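Local coordinates for protein D-ribitol-5-phosphate phosphatase (Bacteroides thetaiotaomicron, PDB 4JB3) that removes the phosphate from D-ribitol 5-phosphate and D-ribitol 1-phosphate, and also dephosphorylates 5-amino-6-(5-phospho-D-ribitylamino)uracil, and so could take part in riboflavin biosynthesis, at residues V184-T189 against L205-F210; Q100-F105 against N133-S138. All coordinates share one frame; numbering follows the deposited sequence.

Contact 1: residues V184-T189 against L205-F210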
loop_
_atom_site.group_PDB
_atom_site.type_symbol
_atom_site.label_atom_id
_atom_site.label_comp_id
_atom_site.label_asym_id
_atom_site.label_seq_id
_atom_site.Cartn_x
_atom_site.Cartn_y
_atom_site.Cartn_z
ATOM N N VAL A 184 6.957 13.264 12.049
ATOM C CA VAL A 184 6.182 14.209 11.246
ATOM C C VAL A 184 5.151 14.939 12.102
ATOM O O VAL A 184 4.646 14.400 13.105
ATOM C CB VAL A 184 5.473 13.556 10.029
ATOM C CG1 VAL A 184 6.485 12.871 9.111
ATOM C CG2 VAL A 184 4.391 12.568 10.475
ATOM N N ILE A 185 4.855 16.176 11.714
ATOM C CA ILE A 185 3.718 16.886 12.273
ATOM C C ILE A 185 2.553 16.567 11.358
ATOM O O ILE A 185 2.617 16.855 10.163
ATOM C CB ILE A 185 3.964 18.392 12.263
ATOM C CG1 ILE A 185 5.235 18.721 13.046
ATOM C CG2 ILE A 185 2.730 19.140 12.793
ATOM C CD1 ILE A 185 5.174 18.351 14.513
ATOM N N PRO A 186 1.492 15.944 11.894
ATOM C CA PRO A 186 0.387 15.548 11.013
ATOM C C PRO A 186 -0.183 16.679 10.149
ATOM O O PRO A 186 -0.458 16.423 8.978
ATOM C CB PRO A 186 -0.650 14.990 11.991
ATOM C CG PRO A 186 0.194 14.411 13.094
ATOM C CD PRO A 186 1.329 15.404 13.257
ATOM N N SER A 187 -0.305 17.899 10.672
ATOM C CA SER A 187 -0.906 18.984 9.882
ATOM C C SER A 187 -0.025 19.422 8.711
ATOM O O SER A 187 -0.498 20.090 7.787
ATOM C CB SER A 187 -1.255 20.172 10.768
ATOM O OG SER A 187 -0.090 20.839 11.187
ATOM N N GLU A 188 1.252 19.040 8.751
ATOM C CA GLU A 188 2.197 19.339 7.675
ATOM C C GLU A 188 2.410 18.114 6.800
ATOM O O GLU A 188 3.368 18.060 6.019
ATOM C CB GLU A 188 3.545 19.779 8.254
ATOM C CG GLU A 188 3.474 21.061 9.079
ATOM C CD GLU A 188 4.798 21.444 9.721
ATOM O OE1 GLU A 188 5.691 20.577 9.896
ATOM O OE2 GLU A 188 4.944 22.634 10.064
ATOM N N THR A 189 1.516 17.137 6.915
ATOM C CA THR A 189 1.683 15.866 6.219
ATOM C C THR A 189 0.436 15.542 5.420
ATOM O O THR A 189 -0.680 15.630 5.940
ATOM C CB THR A 189 1.929 14.735 7.229
ATOM O OG1 THR A 189 3.066 15.065 8.037
ATOM C CG2 THR A 189 2.192 13.422 6.518
ATOM N N LEU A 205 -6.587 12.336 13.242
ATOM C CA LEU A 205 -5.262 12.498 13.834
ATOM C C LEU A 205 -4.534 13.747 13.357
ATOM O O LEU A 205 -3.421 14.034 13.821
ATOM C CB LEU A 205 -4.405 11.269 13.564
ATOM C CG LEU A 205 -4.986 9.993 14.153
ATOM C CD1 LEU A 205 -4.148 8.807 13.729
ATOM C CD2 LEU A 205 -5.003 10.117 15.660
ATOM N N GLY A 206 -5.154 14.495 12.456
ATOM C CA GLY A 206 -4.630 15.795 12.088
ATOM C C GLY A 206 -3.971 15.893 10.738
ATOM O O GLY A 206 -3.538 16.979 10.343
ATOM N N PHE A 207 -3.913 14.786 10.006
ATOM C CA PHE A 207 -3.330 14.797 8.670
ATOM C C PHE A 207 -4.184 15.562 7.682
ATOM O O PHE A 207 -5.417 15.556 7.772
ATOM C CB PHE A 207 -3.175 13.373 8.149
ATOM C CG PHE A 207 -2.146 12.573 8.875
ATOM C CD1 PHE A 207 -0.819 12.639 8.494
ATOM C CD2 PHE A 207 -2.493 11.777 9.971
ATOM C CE1 PHE A 207 0.147 11.909 9.161
ATOM C CE2 PHE A 207 -1.519 11.034 10.644
ATOM C CZ PHE A 207 -0.198 11.108 10.229
ATOM N N GLU A 208 -3.534 16.219 6.729
ATOM C CA GLU A 208 -4.214 16.598 5.501
ATOM C C GLU A 208 -4.409 15.299 4.724
ATOM O O GLU A 208 -3.560 14.395 4.777
ATOM C CB GLU A 208 -3.373 17.597 4.695
ATOM C CG GLU A 208 -3.216 18.962 5.360
ATOM C CD GLU A 208 -4.511 19.764 5.377
ATOM O OE1 GLU A 208 -5.339 19.588 4.459
ATOM O OE2 GLU A 208 -4.697 20.578 6.307
ATOM N N THR A 209 -5.526 15.174 4.016
ATOM C CA THR A 209 -5.791 13.925 3.306
ATOM C C THR A 209 -6.150 14.120 1.836
ATOM O O THR A 209 -6.699 15.146 1.426
ATOM C CB THR A 209 -6.897 13.084 3.986
ATOM O OG1 THR A 209 -8.130 13.812 3.967
ATOM C CG2 THR A 209 -6.530 12.754 5.432
ATOM N N PHE A 210 -5.828 13.097 1.059
ATOM C CA PHE A 210 -6.201 13.024 -0.346
ATOM C C PHE A 210 -6.588 11.582 -0.607
ATOM O O PHE A 210 -5.793 10.669 -0.359
ATOM C CB PHE A 210 -5.027 13.459 -1.227
ATOM C CG PHE A 210 -5.224 13.185 -2.704
ATOM C CD1 PHE A 210 -6.464 13.350 -3.305
ATOM C CD2 PHE A 210 -4.149 12.792 -3.488
ATOM C CE1 PHE A 210 -6.638 13.104 -4.663
ATOM C CE2 PHE A 210 -4.312 12.564 -4.851
ATOM C CZ PHE A 210 -5.558 12.706 -5.430
HETATM O O HOH W 1 -2.892 21.241 7.877
#
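Thr-189, whose CB and CG2 pack against the ring of Phe-207, shares with the backbone N of Glu-188 the grip on the carbonyl O of Ile-185. Thr-189 OG1 donates to Ile-185 O at 2.8 Å and Glu-188 N at 2.9 Å, from opposite faces of the carbonyl plane; OG1 has a further partner in Asn-26 ND2. With OG1 set beside its own N (chi1 -56°), the threonine turns CG2 to the ring edge, where it lies 3.7 Å from Phe-207 CE1. Over one face of the same ring stands Pro-186: its CB is 4.0 Å from the ring centroid and almost exactly on the normal, a CH-pi contact. The backbones meet closely here too, Phe-207 CA lying 3.3 Å from Pro-186 O in a nearly straight CA-H...O contact. Phe-207 continues inward to Ile-179 of helix 172-182 and Phe-191 of the neighbouring strand. Just before it, Gly-206 closes helix 196-204 with a Schellman motif at positive phi (106°). A CB there would be jammed against the carbonyl O of Leu-205 and pressed on Pro-186 CB, and Gly-206 O already lies 3.3 Å from Ser-187 CA. The direct hydrogen bond between the segments is a weak one, from Glu-208 N to Thr-189 O (3.0 Å, 132° at the hydrogen). It starts the pairing of strand 208-210, an edge strand of the parallel sheet, with strand 189-192. Strand 189-192, helix 196-204 and strand 208-210 form a beta-alpha-beta crossover of the Rossmann-like core of a HAD hydrolase.

Contact 2: residues Q100-F105 against N133-S138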
loop_
_atom_site.group_PDB
_atom_site.type_symbol
_atom_site.label_atom_id
_atom_site.label_comp_id
_atom_site.label_asym_id
_atom_site.label_seq_id
_atom_site.Cartn_x
_atom_site.Cartn_y
_atom_site.Cartn_z
ATOM N N GLN A 100 1.999 -16.133 -5.614
ATOM C CA GLN A 100 1.354 -15.785 -6.877
ATOM C C GLN A 100 -0.115 -15.423 -6.684
ATOM O O GLN A 100 -0.628 -14.526 -7.368
ATOM C CB GLN A 100 1.542 -16.883 -7.924
ATOM C CG GLN A 100 2.983 -17.003 -8.413
ATOM C CD GLN A 100 3.568 -15.674 -8.875
ATOM O OE1 GLN A 100 2.936 -14.930 -9.625
ATOM N NE2 GLN A 100 4.778 -15.371 -8.420
ATOM N N ALA A 101 -0.782 -16.074 -5.732
ATOM C CA ALA A 101 -2.166 -15.717 -5.434
ATOM C C ALA A 101 -2.253 -14.298 -4.883
ATOM O O ALA A 101 -3.081 -13.503 -5.330
ATOM C CB ALA A 101 -2.805 -16.722 -4.480
ATOM N N TRP A 102 -1.388 -13.963 -3.934
ATOM C CA TRP A 102 -1.323 -12.593 -3.426
ATOM C C TRP A 102 -1.064 -11.554 -4.518
ATOM O O TRP A 102 -1.648 -10.462 -4.500
ATOM C CB TRP A 102 -0.254 -12.477 -2.339
ATOM C CG TRP A 102 -0.801 -12.816 -0.988
ATOM C CD1 TRP A 102 -0.553 -13.952 -0.258
ATOM C CD2 TRP A 102 -1.724 -12.037 -0.214
ATOM N NE1 TRP A 102 -1.253 -13.911 0.926
ATOM C CE2 TRP A 102 -1.986 -12.752 0.972
ATOM C CE3 TRP A 102 -2.354 -10.800 -0.410
ATOM C CZ2 TRP A 102 -2.831 -12.266 1.963
ATOM C CZ3 TRP A 102 -3.193 -10.321 0.570
ATOM C CH2 TRP A 102 -3.433 -11.051 1.740
ATOM N N LEU A 103 -0.185 -11.881 -5.461
ATOM C CA LEU A 103 0.131 -10.933 -6.528
ATOM C C LEU A 103 -1.054 -10.747 -7.479
ATOM O O LEU A 103 -1.081 -9.796 -8.271
ATOM C CB LEU A 103 1.390 -11.357 -7.278
ATOM C CG LEU A 103 2.652 -11.332 -6.413
ATOM C CD1 LEU A 103 3.868 -11.719 -7.232
ATOM C CD2 LEU A 103 2.855 -9.968 -5.779
ATOM N N GLY A 104 -2.037 -11.637 -7.379
ATOM C CA GLY A 104 -3.276 -11.507 -8.121
ATOM C C GLY A 104 -4.041 -10.241 -7.781
ATOM O O GLY A 104 -4.881 -9.802 -8.564
ATOM N N PHE A 105 -3.749 -9.652 -6.619
ATOM C CA PHE A 105 -4.386 -8.393 -6.233
ATOM C C PHE A 105 -3.958 -7.230 -7.110
ATOM O O PHE A 105 -4.645 -6.212 -7.165
ATOM C CB PHE A 105 -4.005 -8.015 -4.799
ATOM C CG PHE A 105 -4.971 -8.486 -3.749
ATOM C CD1 PHE A 105 -6.139 -7.778 -3.493
ATOM C CD2 PHE A 105 -4.688 -9.603 -2.984
ATOM C CE1 PHE A 105 -7.028 -8.203 -2.508
ATOM C CE2 PHE A 105 -5.569 -10.035 -2.003
ATOM C CZ PHE A 105 -6.740 -9.329 -1.764
ATOM N N ASN A 133 2.015 -7.572 3.393
ATOM C CA ASN A 133 2.482 -8.841 3.903
ATOM C C ASN A 133 3.776 -9.228 3.204
ATOM O O ASN A 133 4.127 -8.626 2.184
ATOM C CB ASN A 133 1.379 -9.898 3.752
ATOM C CG ASN A 133 1.028 -10.172 2.319
ATOM O OD1 ASN A 133 1.819 -10.753 1.576
ATOM N ND2 ASN A 133 -0.168 -9.759 1.916
ATOM N N PRO A 134 4.506 -10.209 3.758
ATOM C CA PRO A 134 5.797 -10.600 3.180
ATOM C C PRO A 134 5.725 -11.118 1.752
ATOM O O PRO A 134 6.709 -10.977 1.015
ATOM C CB PRO A 134 6.272 -11.715 4.115
ATOM C CG PRO A 134 5.618 -11.416 5.415
ATOM C CD PRO A 134 4.268 -10.857 5.061
ATOM N N PHE A 135 4.603 -11.711 1.351
ATOM C CA PHE A 135 4.519 -12.212 -0.016
ATOM C C PHE A 135 4.576 -11.050 -0.994
ATOM O O PHE A 135 5.348 -11.064 -1.968
ATOM C CB PHE A 135 3.228 -12.998 -0.241
ATOM C CG PHE A 135 3.125 -14.245 0.582
ATOM C CD1 PHE A 135 3.754 -15.421 0.179
ATOM C CD2 PHE A 135 2.372 -14.255 1.747
ATOM C CE1 PHE A 135 3.654 -16.586 0.944
ATOM C CE2 PHE A 135 2.261 -15.421 2.519
ATOM C CZ PHE A 135 2.912 -16.584 2.116
ATOM N N VAL A 136 3.741 -10.050 -0.749
ATOM C CA VAL A 136 3.688 -8.885 -1.621
ATOM C C VAL A 136 5.004 -8.108 -1.588
ATOM O O VAL A 136 5.527 -7.703 -2.628
ATOM C CB VAL A 136 2.508 -7.979 -1.242
ATOM C CG1 VAL A 136 2.501 -6.689 -2.086
ATOM C CG2 VAL A 136 1.189 -8.747 -1.409
ATOM N N MET A 137 5.548 -7.919 -0.393
ATOM C CA MET A 137 6.780 -7.148 -0.254
ATOM C C MET A 137 8.025 -7.842 -0.819
ATOM O O MET A 137 8.982 -7.174 -1.214
ATOM C CB MET A 137 6.976 -6.708 1.200
ATOM C CG MET A 137 5.987 -5.629 1.652
ATOM S SD MET A 137 6.090 -4.085 0.705
ATOM C CE MET A 137 4.636 -4.223 -0.317
ATOM N N SER A 138 8.022 -9.168 -0.891
ATOM C CA SER A 138 9.156 -9.843 -1.517
ATOM C C SER A 138 9.285 -9.453 -2.989
ATOM O O SER A 138 10.387 -9.435 -3.536
ATOM C CB SER A 138 9.065 -11.359 -1.349
ATOM O OG SER A 138 8.033 -11.907 -2.138
#
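Leu-103 and Val-136 bring the backbones nearest, with CA atoms 6.4 Å apart, where helix 95-103 faces the first turn of helix 134-140. This is where the helical cap of a HAD phosphatase meets its Rossmann-like core, in a structure with the lid closed. Trp-102 carries the contact from the cap side. Over one face of its indole lies the amide of Asn-133, the planes turned 54° from each other and ND2 3.2 Å above the ring plane, displaced toward the rim of the ring; Asn-133 ND2 is 3.4 Å from Trp-102 CE3. The asparagine is fixed by both ends of its amide. ND2 is hydrogen-bonded to Glu-72 OE2, while Asn-133 is the N-cap of helix 134-140, its OD1 accepting from Val-136 N (3.1 Å, 164° at the hydrogen) and weakly from Phe-135 N. Its CG, tucked between backbone N and carbonyl carbon (chi1 64°), is what folds OD1 back over these amides. The Phe-135 side chain crosses that of Trp-102 at about a right angle, yet the planes of its ring and the five-membered ring are close to parallel, slid apart with little overlap, and Phe-135 CD2 comes within 3.6 Å of Trp-102 CD1. The indole also meets Phe-47 edge-to-face and the ring of Phe-81 within the cap, and the Trp-102 side chain is about 4 Å from a bound glycerol. Replacing Trp-102 by an alanine here would probably leave the Asn-133 amide without its aromatic floor, with a gap beside Phe-135. Leu-103 CD2 approaches the CA of Val-136, and Val-136 CG2 rests 4.1 Å from Trp-102 CB.

The two contacts lie on opposite sides of the chain's centre, 29 Å apart between centres and about 18 Å between nearest atoms, without touching. Contact 2 is the nearer to the active site: the Val-136 side chain is about 10 Å from that of Asp-30, the probable nucleophile, and about 11 Å from the sodium ion bound at Asp-30, Gly-32 and Asp-194. Contact 1 is remote from that centre and belongs wholly to the core. The parallel sheet relates them: strand 189-192 leaves contact 1 and leads toward Asp-194, while strand 125-130 leads into the loop before Asn-133.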